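Local structure of methylocystis parvus OBBP MbnE (5ICQ) at residues L38-A43 with L193-A198; N322-N327 with Y566-F571; T363-D368 with A556-L561; R377-K382 with E397-E402; M511-A516 with S523-G528. The protein is a periplasmic binding protein that probably captures copper-chelating methanobactin and hands it on for uptake into the cell. One frame throughout, in Å; residues are numbered along the deposited sequence.

Interaction 1 (L38-A43 with L193-A198); sequences LAMHGA and LPLILA
Leu38 turns its CG away from its own backbone N (chi1 178°), and this carries the CD2 methyl across to Leu195. Leu195 has the other setting, with CG opposite its carbonyl carbon (chi1 -73°), and its two methyls go to different partners, CD1 to Leu38 and CD2 to Met40. Leu195 CD1 lies 3.7 Å from Leu38 CD2. Leu195 CD2 reaches the start of the loop, 3.6 Å from Met40 N and 3.8 Å from Met40 CB. Met40 SD also comes within 4.0 Å of Leu195 CD1. Pro194 is more distant, with its CB 4.4 Å from Leu38 CD2. Helix 193-198 is thereby packed on the short strand 38-39, which pairs with strand 109-120. Phe108 touches both Met40 and Leu195, and Ile118 touches Leu38. With an alanine here instead of Leu195, Leu38 and Met40 would probably lose their main partner in this contact, and a gap would open between helix and strand. The contact is buried and its side chains meet through aliphatic carbon and one thioether, so it depends on close fit rather than on directed polar bonds.

Interaction 2 (N322-N327 with Y566-F571); sequences NGFVFN and YVVPLF
Phe324 and Val568 bond to each other in both directions. Val568 N gives to Phe324 O at 2.7 Å, in the carbonyl plane, and Phe324 N gives to Val568 O at 3.0 Å over a more bent path (136° at the hydrogen). Leu570 N to Asn322 O (2.8 Å) and Phe326 N to Tyr566 O (3.1 Å) continue the pairing on the two flanks. Water 2 accepts from Asn322 ND2 and donates to Phe571 O, while Asn322 OD1 is held by Gln498. Gly323 sits against Val568 O, where a side chain would clash. Phe324, Val568 and Leu570 pack together. The Val568 CB lies at the edge of the Phe324 ring, and Leu570 CD2 is 3.8 Å from Phe324 CE2, the leucine roughly perpendicular to the phenylalanine. Phe326 has CG opposite its carbonyl carbon (chi1 -64°), which lets Phe326 CE2 come within 3.5 Å of Val568 CG2. Val325 and Val567 meet on the other face, Val325 CG2 to Val567 CG1 at 4.0 Å. Strand 494-498 flanks 322-326 on its other edge. This is antiparallel strand pairing, losing its regularity at Leu570, within the mixed sheet of a solute-binding protein lobe.

Interaction 3 (T363-D368 with A556-L561); sequences TKSFFD and AYDRVL
Ser365 and Phe366 dock on helix 547-563 through Asp558, and Ser365 also forms an ST turn. Ser365 OG accepts from Phe367 N at 2.9 Å and donates to Asp558 OD2 at 2.6 Å, arriving from above the carboxylate plane. Asp558 OD1 takes Phe366 N at 3.0 Å on its syn side. Both oxygens of this buried acid are therefore engaged, and Ser374 OG is a further partner of OD2. Asp558 reaches the loop because its CG stands opposite its backbone N (chi1 -165°). A leucine in place of Asp558 would probably leave Phe366 N and Ser365 OG without this acceptor and weaken the loop's hold on the helix. Within the loop, Lys364 N gives to Asp368 OD2 at 2.9 Å. Tyr557 OH is hydrogen-bonded to Gln509 OE1. The apolar half of the contact lies beside these bonds. Phe367 CE2 meets Tyr557 CD2 at 4.0 Å, the phenylalanine set across the tyrosine. Phe366 has Asp558 OD1 at its ring edge, and Phe366 CE1 is 3.6 Å from Leu561 CB. Leu561 CD1 rests over one face of the Phe366 ring, 4.0 Å from the centroid and 17° off the normal.

Interaction 4 (R377-K382 with E397-E402); sequences RGASEK and EILEGE
Ala379 and Leu399 form a mainly backbone contact at the protein surface, between the approach to helix 381-387 and the end of helix 396-399. One hydrogen bond joins the two segments. Ala379 N gives to Leu399 O at 3.0 Å, nearly along the C=O axis. Beside it, Ala379 CB touches Leu399 CD1 at 3.6 Å. Leu399 starts off away from the loop, but a chi1 of -173° swings CG clear of the backbone N and brings CD1 back to the alanine. The helix closes in a Schellman motif, with Gly401 N bonded to Ile398 O and Glu402 N to Glu397 O. Gly401 has positive phi, and a side chain there would run into Arg377 and Gly378. Gly401 CA lies 3.4 Å from Arg377 O. Gly378 CA adds a CA-H...O contact to Glu400 O at 3.5 Å. On the other segment, Ser380 is the N-cap of helix 381-387, its OG accepting from Glu383 N. Arg384 forms a salt bridge with Glu400 OE1 and also bonds to Ala379 O.

Interaction 5 (M511-A516 with S523-G528); sequences MRWSSA and SFNLAG
Asn525 ND2 is gripped by two carbonyls, Ser514 O at 2.9 Å in a weak, bent bond (124° at the hydrogen) and Ala529 O beyond the segment. With chi1 at -169°, the Asn525 side chain extends away from its own N, and the amide reaches Ser514. Asn525 OD1 takes a weak bond from Gly528 N. The backbone of Asn525 also lies close to Arg512, with a CA-H...O contact from Asn525 CA to Arg512 O at 3.1 Å. Small turns shape this loop. Ser523 OG accepts from Asn525 N at 3.2 Å, an ST turn, Asn525 is the centre of an inverse gamma turn, and Asn525 to Gly528 is a type I beta turn closed by Gly528 N to Asn525 O. Water 3 accepts from Phe524 N and donates weakly to Met511 O. On the more open side, Met511 and Phe524 run alongside each other in the same direction. The bend at the end of the methionine chain sets Met511 CE at the edge of the Phe524 ring, 3.7 Å from Phe524 CE2. Arg512 CG packs on Phe524 CB at 4.0 Å, while its guanidinium group bonds to Val500 O. Ala527 CB approaches Trp513 CZ3 at 4.4 Å, and the indole stacks on Tyr499.

In the fold
From the N terminus, interaction 1 comes first. It closes the loop from strand 38-39 to helix 193-198 before any other contact opens. It lies across the chain's centre from interaction 2, the centres about 32 Å apart. Interaction 2 then spans the longest loop, from 322-327 to 566-571, and encloses the remaining three. Interaction 3 is nested within it and itself contains interactions 4 and 5, which follow one another. Helix 547-563 leads straight into strand 567-572, so interactions 2 and 3 adjoin, and Leu570 O probably bonds to Thr363 N. Arg559 joins interaction 3 to interaction 4 through Arg377 O and Ile398 O. Trp513 of interaction 5 packs against Phe366, Leu561 and Tyr566.

Interaction 1 (L38-A43 with L193-A198)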
# COMPACT_ATOMS: atom_id res chain seq x y z
N LEU A 38 3.91 -17.16 -11.90
CA LEU A 38 2.74 -17.35 -11.05
C LEU A 38 2.05 -16.01 -10.92
O LEU A 38 2.59 -15.10 -10.28
CB LEU A 38 3.15 -17.89 -9.68
CG LEU A 38 2.01 -18.09 -8.68
CD1 LEU A 38 0.97 -19.01 -9.26
CD2 LEU A 38 2.56 -18.63 -7.37
N ALA A 39 0.87 -15.87 -11.54
CA ALA A 39 0.04 -14.69 -11.38
C ALA A 39 -1.05 -14.97 -10.35
O ALA A 39 -1.59 -16.08 -10.30
CB ALA A 39 -0.62 -14.28 -12.70
N MET A 40 -1.37 -13.95 -9.54
CA MET A 40 -2.44 -14.14 -8.55
C MET A 40 -3.75 -14.51 -9.24
O MET A 40 -4.45 -15.43 -8.79
CB MET A 40 -2.62 -12.87 -7.71
CG MET A 40 -3.74 -12.99 -6.66
SD MET A 40 -3.47 -14.42 -5.56
CE MET A 40 -5.14 -14.71 -4.95
N HIS A 41 -4.08 -13.82 -10.33
CA HIS A 41 -5.26 -14.09 -11.14
C HIS A 41 -4.86 -14.19 -12.61
O HIS A 41 -4.06 -13.39 -13.10
CB HIS A 41 -6.33 -13.00 -10.97
CG HIS A 41 -6.67 -12.71 -9.55
ND1 HIS A 41 -7.51 -13.51 -8.80
CD2 HIS A 41 -6.28 -11.70 -8.73
CE1 HIS A 41 -7.63 -13.01 -7.59
NE2 HIS A 41 -6.88 -11.92 -7.51
N GLY A 42 -5.42 -15.17 -13.30
CA GLY A 42 -5.07 -15.30 -14.70
C GLY A 42 -3.67 -15.88 -14.86
O GLY A 42 -3.15 -16.56 -13.97
N ALA A 43 -3.06 -15.58 -16.00
CA ALA A 43 -1.80 -16.13 -16.47
C ALA A 43 -0.70 -15.08 -16.43
O ALA A 43 -0.96 -13.89 -16.63
CB ALA A 43 -1.93 -16.65 -17.91
N LEU A 193 -2.13 -17.78 -0.74
CA LEU A 193 -1.06 -18.35 0.08
C LEU A 193 0.17 -18.81 -0.71
O LEU A 193 1.29 -18.57 -0.24
CB LEU A 193 -1.63 -19.49 0.94
CG LEU A 193 -0.67 -20.14 1.94
CD1 LEU A 193 -0.08 -19.09 2.84
CD2 LEU A 193 -1.42 -21.18 2.77
N PRO A 194 0.05 -19.45 -1.89
CA PRO A 194 1.27 -19.83 -2.62
C PRO A 194 2.14 -18.65 -3.02
O PRO A 194 3.37 -18.78 -3.03
CB PRO A 194 0.74 -20.56 -3.86
CG PRO A 194 -0.59 -21.10 -3.42
CD PRO A 194 -1.15 -20.02 -2.53
N LEU A 195 1.54 -17.50 -3.34
CA LEU A 195 2.33 -16.32 -3.70
C LEU A 195 2.97 -15.69 -2.47
O LEU A 195 4.09 -15.17 -2.55
CB LEU A 195 1.47 -15.29 -4.44
CG LEU A 195 1.07 -15.59 -5.88
CD1 LEU A 195 -0.12 -16.54 -5.95
CD2 LEU A 195 0.77 -14.30 -6.63
N ILE A 196 2.27 -15.72 -1.33
CA ILE A 196 2.86 -15.26 -0.08
C ILE A 196 4.07 -16.11 0.28
O ILE A 196 5.11 -15.60 0.71
CB ILE A 196 1.80 -15.28 1.04
CG1 ILE A 196 0.75 -14.19 0.80
CG2 ILE A 196 2.45 -15.09 2.41
CD1 ILE A 196 -0.49 -14.37 1.62
N LEU A 197 3.96 -17.44 0.13
CA LEU A 197 5.11 -18.30 0.38
C LEU A 197 6.24 -18.02 -0.60
O LEU A 197 7.42 -18.11 -0.23
CB LEU A 197 4.69 -19.78 0.29
CG LEU A 197 3.69 -20.24 1.34
CD1 LEU A 197 3.16 -21.64 1.01
CD2 LEU A 197 4.34 -20.23 2.71
N ALA A 198 5.90 -17.69 -1.84
CA ALA A 198 6.90 -17.44 -2.87
C ALA A 198 7.70 -16.17 -2.62
O ALA A 198 8.82 -16.04 -3.15
CB ALA A 198 6.22 -17.38 -4.23

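Interaction 2 (N322-N327 with Y566-F571)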
# COMPACT_ATOMS: atom_id res chain seq x y z
N ASN A 322 -8.16 7.78 1.75
CA ASN A 322 -8.23 8.35 3.08
C ASN A 322 -9.57 9.06 3.22
O ASN A 322 -10.14 9.51 2.23
CB ASN A 322 -7.12 9.39 3.33
CG ASN A 322 -5.75 8.86 3.05
OD1 ASN A 322 -5.45 7.70 3.31
ND2 ASN A 322 -4.88 9.73 2.53
N GLY A 323 -10.06 9.17 4.45
CA GLY A 323 -11.33 9.86 4.61
C GLY A 323 -11.68 10.09 6.06
O GLY A 323 -11.07 9.53 6.97
N PHE A 324 -12.69 10.95 6.26
CA PHE A 324 -13.35 11.04 7.56
C PHE A 324 -14.17 9.78 7.79
O PHE A 324 -15.09 9.49 7.02
CB PHE A 324 -14.28 12.26 7.64
CG PHE A 324 -13.57 13.59 7.65
CD1 PHE A 324 -12.90 14.03 8.79
CD2 PHE A 324 -13.63 14.42 6.54
CE1 PHE A 324 -12.26 15.28 8.81
CE2 PHE A 324 -13.02 15.67 6.56
CZ PHE A 324 -12.33 16.10 7.71
N VAL A 325 -13.87 9.04 8.86
CA VAL A 325 -14.54 7.78 9.14
C VAL A 325 -15.63 8.01 10.17
O VAL A 325 -15.37 8.56 11.24
CB VAL A 325 -13.54 6.73 9.66
CG1 VAL A 325 -14.30 5.47 10.04
CG2 VAL A 325 -12.49 6.41 8.61
N PHE A 326 -16.85 7.55 9.87
CA PHE A 326 -17.94 7.54 10.84
C PHE A 326 -17.83 6.32 11.75
O PHE A 326 -17.62 5.20 11.29
CB PHE A 326 -19.31 7.49 10.15
CG PHE A 326 -19.64 8.69 9.29
CD1 PHE A 326 -20.27 9.80 9.83
CD2 PHE A 326 -19.39 8.66 7.92
CE1 PHE A 326 -20.61 10.89 9.02
CE2 PHE A 326 -19.72 9.72 7.11
CZ PHE A 326 -20.34 10.84 7.66
N ASN A 327 -18.01 6.53 13.06
CA ASN A 327 -18.07 5.37 13.94
C ASN A 327 -19.51 4.87 13.94
O ASN A 327 -20.36 5.33 14.71
CB ASN A 327 -17.61 5.71 15.36
CG ASN A 327 -17.59 4.47 16.25
OD1 ASN A 327 -18.06 3.41 15.85
ND2 ASN A 327 -17.05 4.61 17.46
N TYR A 566 -19.49 4.78 4.75
CA TYR A 566 -18.72 4.59 5.98
C TYR A 566 -17.69 5.68 6.16
O TYR A 566 -17.24 5.93 7.29
CB TYR A 566 -18.03 3.23 5.98
CG TYR A 566 -19.01 2.09 5.84
CD1 TYR A 566 -19.85 1.73 6.89
CD2 TYR A 566 -19.10 1.36 4.65
CE1 TYR A 566 -20.77 0.68 6.76
CE2 TYR A 566 -20.01 0.32 4.52
CZ TYR A 566 -20.84 -0.01 5.57
OH TYR A 566 -21.71 -1.05 5.41
N VAL A 567 -17.28 6.32 5.07
CA VAL A 567 -16.23 7.33 5.09
C VAL A 567 -16.70 8.50 4.26
O VAL A 567 -17.54 8.36 3.37
CB VAL A 567 -14.87 6.80 4.55
CG1 VAL A 567 -14.45 5.53 5.25
CG2 VAL A 567 -14.98 6.53 3.07
N VAL A 568 -16.17 9.68 4.57
CA VAL A 568 -16.23 10.82 3.66
C VAL A 568 -14.90 10.88 2.93
O VAL A 568 -13.88 11.22 3.56
CB VAL A 568 -16.52 12.14 4.40
CG1 VAL A 568 -16.63 13.30 3.39
CG2 VAL A 568 -17.80 12.01 5.21
N PRO A 569 -14.83 10.53 1.65
CA PRO A 569 -13.53 10.40 1.00
C PRO A 569 -12.84 11.75 0.95
O PRO A 569 -13.48 12.79 0.74
CB PRO A 569 -13.87 9.90 -0.41
CG PRO A 569 -15.31 9.50 -0.36
CD PRO A 569 -15.95 10.32 0.72
N LEU A 570 -11.52 11.73 1.13
CA LEU A 570 -10.72 12.94 1.05
C LEU A 570 -10.10 13.05 -0.35
O LEU A 570 -10.83 13.17 -1.33
CB LEU A 570 -9.69 12.99 2.18
CG LEU A 570 -10.35 13.33 3.52
CD1 LEU A 570 -9.40 13.13 4.69
CD2 LEU A 570 -10.89 14.77 3.53
N PHE A 571 -8.77 13.00 -0.46
CA PHE A 571 -8.16 13.41 -1.73
C PHE A 571 -6.76 12.81 -1.85
O PHE A 571 -6.18 12.32 -0.88
CB PHE A 571 -8.11 14.94 -1.81
CG PHE A 571 -7.65 15.59 -0.54
CD1 PHE A 571 -6.30 15.78 -0.29
CD2 PHE A 571 -8.57 16.00 0.42
CE1 PHE A 571 -5.87 16.38 0.89
CE2 PHE A 571 -8.15 16.59 1.60
CZ PHE A 571 -6.80 16.78 1.83
O HOH W 1 -7.57 9.60 -0.50
O HOH W 2 -6.54 12.46 1.79

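Interaction 3 (T363-D368 with A556-L561)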
# COMPACT_ATOMS: atom_id res chain seq x y z
N THR A 363 -10.74 12.01 -4.01
CA THR A 363 -10.83 10.56 -4.07
C THR A 363 -12.28 10.12 -4.23
O THR A 363 -13.15 10.50 -3.43
CB THR A 363 -10.21 9.94 -2.81
OG1 THR A 363 -8.84 10.33 -2.74
CG2 THR A 363 -10.30 8.41 -2.87
N LYS A 364 -12.56 9.34 -5.28
CA LYS A 364 -13.93 8.98 -5.63
C LYS A 364 -14.23 7.50 -5.48
O LYS A 364 -15.37 7.09 -5.73
CB LYS A 364 -14.23 9.42 -7.08
CG LYS A 364 -13.96 10.89 -7.33
CD LYS A 364 -14.69 11.42 -8.56
CE LYS A 364 -14.02 11.00 -9.85
NZ LYS A 364 -14.52 11.81 -11.00
N SER A 365 -13.26 6.70 -5.07
CA SER A 365 -13.39 5.25 -5.09
C SER A 365 -12.37 4.68 -4.13
O SER A 365 -11.35 5.33 -3.85
CB SER A 365 -13.18 4.71 -6.52
OG SER A 365 -12.89 3.32 -6.53
N PHE A 366 -12.65 3.49 -3.61
CA PHE A 366 -11.63 2.80 -2.83
C PHE A 366 -10.50 2.25 -3.68
O PHE A 366 -9.47 1.86 -3.13
CB PHE A 366 -12.26 1.67 -2.00
CG PHE A 366 -13.01 2.17 -0.81
CD1 PHE A 366 -14.34 2.54 -0.92
CD2 PHE A 366 -12.35 2.35 0.40
CE1 PHE A 366 -15.03 3.06 0.19
CE2 PHE A 366 -13.03 2.85 1.50
CZ PHE A 366 -14.37 3.20 1.39
N PHE A 367 -10.66 2.24 -5.01
CA PHE A 367 -9.60 1.83 -5.94
C PHE A 367 -9.56 2.84 -7.08
O PHE A 367 -9.74 2.51 -8.25
CB PHE A 367 -9.85 0.40 -6.43
CG PHE A 367 -9.95 -0.59 -5.32
CD1 PHE A 367 -8.81 -1.21 -4.82
CD2 PHE A 367 -11.18 -0.87 -4.74
CE1 PHE A 367 -8.90 -2.10 -3.77
CE2 PHE A 367 -11.27 -1.76 -3.69
CZ PHE A 367 -10.13 -2.37 -3.20
N ASP A 368 -9.31 4.10 -6.72
CA ASP A 368 -9.57 5.20 -7.64
C ASP A 368 -8.53 5.24 -8.77
O ASP A 368 -7.40 4.77 -8.62
CB ASP A 368 -9.57 6.53 -6.88
CG ASP A 368 -10.40 7.60 -7.56
OD1 ASP A 368 -11.09 7.27 -8.54
OD2 ASP A 368 -10.38 8.76 -7.10
N ALA A 556 -17.65 -4.52 -8.05
CA ALA A 556 -18.86 -4.70 -7.25
C ALA A 556 -18.59 -4.43 -5.77
O ALA A 556 -19.42 -3.83 -5.08
CB ALA A 556 -19.42 -6.11 -7.44
N TYR A 557 -17.45 -4.90 -5.27
CA TYR A 557 -17.05 -4.63 -3.90
C TYR A 557 -16.94 -3.12 -3.63
O TYR A 557 -17.43 -2.62 -2.61
CB TYR A 557 -15.72 -5.35 -3.65
CG TYR A 557 -15.01 -5.07 -2.34
CD1 TYR A 557 -15.62 -5.34 -1.13
CD2 TYR A 557 -13.71 -4.61 -2.34
CE1 TYR A 557 -14.94 -5.11 0.07
CE2 TYR A 557 -13.02 -4.40 -1.15
CZ TYR A 557 -13.65 -4.65 0.05
OH TYR A 557 -12.97 -4.43 1.25
N ASP A 558 -16.32 -2.39 -4.56
CA ASP A 558 -16.23 -0.93 -4.46
C ASP A 558 -17.62 -0.31 -4.31
O ASP A 558 -17.84 0.54 -3.43
CB ASP A 558 -15.52 -0.38 -5.71
CG ASP A 558 -15.05 1.07 -5.56
OD1 ASP A 558 -14.66 1.48 -4.44
OD2 ASP A 558 -15.05 1.82 -6.58
N ARG A 559 -18.57 -0.74 -5.14
CA ARG A 559 -19.93 -0.21 -5.06
C ARG A 559 -20.56 -0.45 -3.69
O ARG A 559 -21.27 0.42 -3.17
CB ARG A 559 -20.82 -0.82 -6.15
CG ARG A 559 -20.22 -0.68 -7.54
CD ARG A 559 -21.20 -1.02 -8.67
NE ARG A 559 -20.43 -1.25 -9.89
CZ ARG A 559 -20.25 -0.34 -10.83
NH1 ARG A 559 -20.76 0.88 -10.66
NH2 ARG A 559 -19.51 -0.62 -11.90
N VAL A 560 -20.35 -1.64 -3.12
CA VAL A 560 -20.94 -1.93 -1.81
C VAL A 560 -20.31 -1.07 -0.73
O VAL A 560 -21.01 -0.51 0.12
CB VAL A 560 -20.80 -3.43 -1.49
CG1 VAL A 560 -21.25 -3.72 -0.06
CG2 VAL A 560 -21.63 -4.28 -2.48
N LEU A 561 -18.98 -0.94 -0.74
CA LEU A 561 -18.32 -0.07 0.24
C LEU A 561 -18.80 1.36 0.12
O LEU A 561 -19.13 2.01 1.13
CB LEU A 561 -16.81 -0.12 0.06
CG LEU A 561 -16.09 -1.42 0.45
CD1 LEU A 561 -14.58 -1.23 0.23
CD2 LEU A 561 -16.39 -1.77 1.91

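Interaction 4 (R377-K382 with E397-E402)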
# COMPACT_ATOMS: atom_id res chain seq x y z
N ARG A 377 -18.61 4.04 -14.07
CA ARG A 377 -18.86 2.83 -14.85
C ARG A 377 -20.15 2.19 -14.37
O ARG A 377 -20.31 1.94 -13.17
CB ARG A 377 -17.70 1.83 -14.71
CG ARG A 377 -16.33 2.41 -15.06
CD ARG A 377 -15.25 1.34 -15.01
NE ARG A 377 -14.02 1.79 -15.66
CZ ARG A 377 -12.84 1.87 -15.06
NH1 ARG A 377 -12.70 1.53 -13.78
NH2 ARG A 377 -11.79 2.30 -15.75
N GLY A 378 -21.07 1.92 -15.30
CA GLY A 378 -22.26 1.18 -14.94
C GLY A 378 -21.91 -0.27 -14.61
O GLY A 378 -21.00 -0.86 -15.20
N ALA A 379 -22.62 -0.83 -13.64
CA ALA A 379 -22.36 -2.21 -13.26
C ALA A 379 -22.64 -3.14 -14.44
O ALA A 379 -23.66 -3.00 -15.13
CB ALA A 379 -23.22 -2.62 -12.06
N SER A 380 -21.74 -4.08 -14.67
CA SER A 380 -21.95 -5.01 -15.76
C SER A 380 -22.99 -6.06 -15.37
O SER A 380 -23.42 -6.16 -14.22
CB SER A 380 -20.64 -5.70 -16.12
OG SER A 380 -20.23 -6.53 -15.06
N GLU A 381 -23.40 -6.86 -16.36
CA GLU A 381 -24.31 -7.97 -16.05
C GLU A 381 -23.67 -8.96 -15.09
O GLU A 381 -24.35 -9.52 -14.22
CB GLU A 381 -24.76 -8.66 -17.35
CG GLU A 381 -25.71 -7.80 -18.17
CD GLU A 381 -26.84 -7.23 -17.32
OE1 GLU A 381 -27.64 -8.02 -16.78
OE2 GLU A 381 -26.92 -5.98 -17.18
N LYS A 382 -22.36 -9.18 -15.22
CA LYS A 382 -21.67 -10.07 -14.30
C LYS A 382 -21.60 -9.47 -12.90
O LYS A 382 -21.70 -10.20 -11.90
CB LYS A 382 -20.25 -10.39 -14.79
CG LYS A 382 -20.12 -11.24 -16.02
CD LYS A 382 -20.78 -10.64 -17.21
CE LYS A 382 -20.25 -9.31 -17.51
NZ LYS A 382 -21.16 -8.55 -18.35
N GLU A 397 -27.69 5.16 -7.59
CA GLU A 397 -26.76 6.16 -8.12
C GLU A 397 -25.37 5.57 -8.30
O GLU A 397 -24.65 5.90 -9.25
CB GLU A 397 -26.73 7.39 -7.19
CG GLU A 397 -26.30 7.06 -5.74
CD GLU A 397 -26.41 8.22 -4.76
OE1 GLU A 397 -26.67 9.37 -5.18
OE2 GLU A 397 -26.22 7.99 -3.55
N ILE A 398 -24.98 4.67 -7.40
CA ILE A 398 -23.67 4.04 -7.49
C ILE A 398 -23.70 2.84 -8.43
O ILE A 398 -22.73 2.59 -9.17
CB ILE A 398 -23.22 3.67 -6.06
CG1 ILE A 398 -22.85 4.96 -5.32
CG2 ILE A 398 -22.05 2.69 -6.09
CD1 ILE A 398 -22.70 4.81 -3.82
N LEU A 399 -24.81 2.10 -8.46
CA LEU A 399 -24.93 0.95 -9.34
C LEU A 399 -24.78 1.36 -10.80
O LEU A 399 -24.16 0.65 -11.60
CB LEU A 399 -26.27 0.24 -9.13
CG LEU A 399 -26.48 -1.10 -9.86
CD1 LEU A 399 -25.56 -2.18 -9.30
CD2 LEU A 399 -27.93 -1.54 -9.77
N GLU A 400 -25.30 2.53 -11.17
CA GLU A 400 -25.27 2.96 -12.56
C GLU A 400 -24.04 3.78 -12.92
O GLU A 400 -23.90 4.20 -14.07
CB GLU A 400 -26.55 3.74 -12.89
CG GLU A 400 -27.84 2.94 -12.65
CD GLU A 400 -27.84 1.55 -13.31
OE1 GLU A 400 -27.21 1.37 -14.38
OE2 GLU A 400 -28.48 0.63 -12.76
N GLY A 401 -23.12 4.00 -11.97
CA GLY A 401 -21.92 4.76 -12.25
C GLY A 401 -22.12 6.26 -12.38
O GLY A 401 -21.32 6.92 -13.04
N GLU A 402 -23.18 6.81 -11.80
CA GLU A 402 -23.45 8.24 -11.83
C GLU A 402 -22.97 8.97 -10.59
O GLU A 402 -22.99 10.21 -10.58
CB GLU A 402 -24.95 8.50 -12.01
CG GLU A 402 -25.51 7.90 -13.27
CD GLU A 402 -26.91 8.38 -13.56
OE1 GLU A 402 -27.50 9.09 -12.71
OE2 GLU A 402 -27.43 8.05 -14.65

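Interaction 5 (M511-A516 with S523-G528)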
# COMPACT_ATOMS: atom_id res chain seq x y z
N MET A 511 -9.42 -7.56 7.13
CA MET A 511 -9.06 -6.84 8.35
C MET A 511 -9.73 -5.47 8.38
O MET A 511 -10.16 -5.02 9.45
CB MET A 511 -7.54 -6.68 8.44
CG MET A 511 -6.78 -7.95 8.06
SD MET A 511 -4.99 -7.79 8.27
CE MET A 511 -4.58 -6.46 7.16
N ARG A 512 -9.84 -4.82 7.23
CA ARG A 512 -10.36 -3.45 7.17
C ARG A 512 -11.89 -3.38 7.18
O ARG A 512 -12.44 -2.35 7.59
CB ARG A 512 -9.89 -2.76 5.89
CG ARG A 512 -8.39 -2.68 5.71
CD ARG A 512 -8.10 -2.28 4.28
NE ARG A 512 -6.66 -2.12 4.02
CZ ARG A 512 -6.16 -1.60 2.91
NH1 ARG A 512 -6.96 -1.16 1.95
NH2 ARG A 512 -4.84 -1.49 2.76
N TRP A 513 -12.58 -4.40 6.68
CA TRP A 513 -14.01 -4.24 6.40
C TRP A 513 -14.91 -5.40 6.81
O TRP A 513 -16.13 -5.26 6.69
CB TRP A 513 -14.23 -3.97 4.89
CG TRP A 513 -13.67 -2.64 4.46
CD1 TRP A 513 -12.55 -2.42 3.70
CD2 TRP A 513 -14.20 -1.35 4.81
NE1 TRP A 513 -12.35 -1.06 3.56
CE2 TRP A 513 -13.35 -0.38 4.22
CE3 TRP A 513 -15.30 -0.92 5.55
CZ2 TRP A 513 -13.58 0.99 4.36
CZ3 TRP A 513 -15.53 0.45 5.68
CH2 TRP A 513 -14.67 1.39 5.10
N SER A 514 -14.38 -6.53 7.29
CA SER A 514 -15.24 -7.68 7.57
C SER A 514 -16.00 -7.49 8.88
O SER A 514 -15.54 -6.81 9.80
CB SER A 514 -14.43 -8.98 7.65
OG SER A 514 -13.68 -9.01 8.85
N SER A 515 -17.19 -8.10 8.94
CA SER A 515 -17.98 -8.10 10.17
C SER A 515 -17.17 -8.66 11.34
O SER A 515 -17.32 -8.20 12.48
CB SER A 515 -19.24 -8.94 9.99
OG SER A 515 -20.07 -8.41 8.97
N ALA A 516 -16.34 -9.66 11.06
CA ALA A 516 -15.57 -10.33 12.12
C ALA A 516 -14.62 -9.36 12.83
O ALA A 516 -14.33 -9.55 14.02
CB ALA A 516 -14.78 -11.50 11.53
N SER A 523 -8.32 -3.32 15.45
CA SER A 523 -8.41 -3.71 14.05
C SER A 523 -8.44 -2.47 13.15
O SER A 523 -8.67 -1.35 13.61
CB SER A 523 -9.64 -4.59 13.80
OG SER A 523 -10.79 -3.80 13.53
N PHE A 524 -8.23 -2.70 11.86
CA PHE A 524 -8.28 -1.66 10.84
C PHE A 524 -9.70 -1.26 10.45
O PHE A 524 -9.87 -0.32 9.67
CB PHE A 524 -7.54 -2.11 9.58
CG PHE A 524 -6.08 -2.34 9.81
CD1 PHE A 524 -5.42 -1.72 10.86
CD2 PHE A 524 -5.34 -3.18 8.98
CE1 PHE A 524 -4.07 -1.93 11.08
CE2 PHE A 524 -3.99 -3.39 9.20
CZ PHE A 524 -3.36 -2.76 10.25
N ASN A 525 -10.71 -1.94 10.98
CA ASN A 525 -12.10 -1.67 10.61
C ASN A 525 -12.62 -0.52 11.48
O ASN A 525 -13.42 -0.70 12.41
CB ASN A 525 -12.94 -2.93 10.76
CG ASN A 525 -14.32 -2.79 10.13
OD1 ASN A 525 -14.81 -1.68 9.90
ND2 ASN A 525 -14.97 -3.93 9.87
N LEU A 526 -12.15 0.69 11.16
CA LEU A 526 -12.42 1.83 12.04
C LEU A 526 -13.90 2.20 12.07
O LEU A 526 -14.41 2.64 13.10
CB LEU A 526 -11.60 3.03 11.58
CG LEU A 526 -10.10 2.79 11.57
CD1 LEU A 526 -9.35 4.02 11.02
CD2 LEU A 526 -9.65 2.48 12.98
N ALA A 527 -14.60 2.03 10.94
CA ALA A 527 -16.01 2.41 10.89
C ALA A 527 -16.91 1.42 11.60
O ALA A 527 -18.06 1.76 11.91
CB ALA A 527 -16.45 2.57 9.43
N GLY A 528 -16.44 0.20 11.86
CA GLY A 528 -17.32 -0.81 12.40
C GLY A 528 -18.28 -1.38 11.38
O GLY A 528 -19.40 -1.76 11.74
O HOH W 3 -7.46 -5.59 11.42